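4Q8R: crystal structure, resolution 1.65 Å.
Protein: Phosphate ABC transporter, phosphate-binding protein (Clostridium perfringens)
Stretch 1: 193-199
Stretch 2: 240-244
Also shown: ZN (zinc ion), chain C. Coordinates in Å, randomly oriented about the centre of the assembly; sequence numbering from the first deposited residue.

Stretch 1 193-199: TPENVLN
Stretch 2 (240-244) EHLIK

A short helix, Pro194 to Leu198, rests one flank on an irregular strip, residues 240 to 244. The side chains that meet are apolar, packing on each other and on backbone carbonyls; no hydrogen bond crosses, and the two sides together bury 226 Å². The nearest CA atoms across the contact are those of Pro194 and Ile243, 5.8 Å apart, and both chains run in roughly the same direction.

Thr193 (phi/psi -130/150, chi1 p) starts the helix as its N-cap, its OG1 accepting from Asn196 N at 3.2 Å. Pro194 follows at -54/-37, a good first-turn residue because the turn asks no amide proton of it. Glu195 (chi1 t, chi2 t) to Leu198 keep phi between -55 and -81, psi between -19 and -49; Asn199 ends at -80/5. Leu198 N bonds to Pro194 O at 2.9 Å, Asn199 N to Glu195 O at 2.8 Å. Asn199 (chi1 p) reaches back, its ND2 giving to Asn196 OD1 (chi1 m) at 3.2 Å.

The strip leaves a preceding helix at Glu240 (-89/20), passes through left-handed His241 (63/29), and extends through Leu242 (-100/176; m, t), Ile243 (-109/127) and Lys244 (-63/141; m, t, t, t). Leu242 points its CB away from the helix and Ile243 points toward it.

Ile243 (chi1 m, chi2 p) is the bump, and the hollow is made by Pro194, Val197 and Leu198. Ile243 CD1 lies 3.9 Å from both Pro194 CB and Val197 CG1 (chi1 t), while Ile243 CG2 meets CD1 of Leu198 (chi1 t, chi2 p) at 4.0 Å. Ile243 CG1 comes within 3.6 Å of Pro194 O. The proline ring, CG exo, makes a smaller bump: Pro194 CG sits 3.5 Å from His241 O, and Pro194 CB 4.1 Å from Leu242 O.

His241 (chi1 m, chi2 -60°) sets its CB sideways to the helix, and its NE2 binds the zinc ion at 2.3 Å. The rule is economical: one branched side chain fills a three-residue helical hollow.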

# COMPACT_ATOMS: atom_id res chain seq x y z
N THR A 193 6.89 5.70 -10.80
CA THR A 193 5.76 5.67 -11.74
C THR A 193 5.32 4.23 -11.97
O THR A 193 6.14 3.28 -11.88
CB THR A 193 6.14 6.29 -13.11
OG1 THR A 193 7.12 5.49 -13.77
CG2 THR A 193 6.64 7.70 -12.96
N PRO A 194 4.04 4.04 -12.26
CA PRO A 194 3.58 2.67 -12.58
C PRO A 194 4.41 2.03 -13.71
O PRO A 194 4.73 0.84 -13.64
CB PRO A 194 2.08 2.86 -12.92
CG PRO A 194 1.67 4.15 -12.27
CD PRO A 194 2.93 5.00 -12.09
N GLU A 195 4.80 2.84 -14.71
CA GLU A 195 5.68 2.37 -15.80
C GLU A 195 6.99 1.75 -15.30
O GLU A 195 7.41 0.66 -15.77
CB GLU A 195 5.92 3.47 -16.88
CG GLU A 195 6.81 3.00 -18.01
CD GLU A 195 6.94 4.01 -19.17
OE1 GLU A 195 6.77 5.25 -18.95
OE2 GLU A 195 7.23 3.59 -20.33
N ASN A 196 7.60 2.38 -14.30
CA ASN A 196 8.89 1.89 -13.82
C ASN A 196 8.75 0.71 -12.84
O ASN A 196 9.67 -0.06 -12.65
CB ASN A 196 9.71 3.05 -13.23
CG ASN A 196 10.16 4.01 -14.27
OD1 ASN A 196 10.35 3.63 -15.44
ND2 ASN A 196 10.36 5.27 -13.88
N VAL A 197 7.56 0.53 -12.27
CA VAL A 197 7.29 -0.70 -11.53
C VAL A 197 7.14 -1.80 -12.54
O VAL A 197 7.75 -2.87 -12.40
CB VAL A 197 6.01 -0.59 -10.70
CG1 VAL A 197 5.62 -1.95 -10.14
CG2 VAL A 197 6.17 0.48 -9.60
N LEU A 198 6.38 -1.52 -13.61
CA LEU A 198 6.16 -2.48 -14.65
C LEU A 198 7.47 -2.92 -15.27
O LEU A 198 7.73 -4.13 -15.37
CB LEU A 198 5.16 -1.92 -15.69
CG LEU A 198 4.64 -2.89 -16.74
CD1 LEU A 198 4.16 -4.19 -16.12
CD2 LEU A 198 3.50 -2.20 -17.49
N ASN A 199 8.34 -2.00 -15.65
CA ASN A 199 9.61 -2.45 -16.24
C ASN A 199 10.69 -2.90 -15.23
O ASN A 199 11.80 -3.16 -15.62
CB ASN A 199 10.19 -1.39 -17.22
CG ASN A 199 10.50 -0.08 -16.53
OD1 ASN A 199 10.97 -0.06 -15.39
ND2 ASN A 199 10.24 1.01 -17.21
N GLU A 240 -6.29 4.26 -11.00
CA GLU A 240 -5.90 4.47 -9.59
C GLU A 240 -4.37 4.41 -9.41
O GLU A 240 -3.90 4.23 -8.29
CB GLU A 240 -6.64 3.46 -8.72
CG GLU A 240 -8.13 3.62 -8.75
CD GLU A 240 -8.63 4.89 -8.11
OE1 GLU A 240 -8.01 5.37 -7.18
OE2 GLU A 240 -9.71 5.39 -8.50
N HIS A 241 -3.60 4.59 -10.50
CA HIS A 241 -2.14 4.57 -10.50
C HIS A 241 -1.49 3.24 -10.09
O HIS A 241 -0.37 3.17 -9.63
CB HIS A 241 -1.62 5.68 -9.62
CG HIS A 241 -2.33 6.98 -9.84
ND1 HIS A 241 -2.32 7.61 -11.07
CD2 HIS A 241 -3.10 7.74 -9.03
CE1 HIS A 241 -3.03 8.73 -10.99
NE2 HIS A 241 -3.51 8.83 -9.76
N LEU A 242 -2.20 2.16 -10.35
CA LEU A 242 -1.72 0.82 -10.15
C LEU A 242 -1.24 0.16 -11.42
O LEU A 242 -1.40 0.72 -12.51
CB LEU A 242 -2.81 0.00 -9.52
CG LEU A 242 -3.48 0.61 -8.27
CD1 LEU A 242 -4.61 -0.29 -7.79
CD2 LEU A 242 -2.48 0.87 -7.13
N ILE A 243 -0.71 -1.03 -11.30
CA ILE A 243 -0.20 -1.79 -12.42
C ILE A 243 -1.13 -2.96 -12.69
O ILE A 243 -1.45 -3.73 -11.79
CB ILE A 243 1.21 -2.31 -12.14
CG1 ILE A 243 2.22 -1.17 -12.02
CG2 ILE A 243 1.66 -3.31 -13.19
CD1 ILE A 243 2.12 -0.39 -10.72
N LYS A 244 -1.59 -3.09 -13.93
CA LYS A 244 -2.50 -4.15 -14.28
C LYS A 244 -1.87 -5.50 -14.11
O LYS A 244 -0.67 -5.70 -14.36
CB LYS A 244 -2.99 -4.01 -15.76
CG LYS A 244 -3.85 -2.80 -16.01
CD LYS A 244 -4.26 -2.78 -17.49
CE LYS A 244 -5.05 -1.54 -17.85
NZ LYS A 244 -5.54 -1.48 -19.28
ZN ZN C . -5.23 10.18 -8.99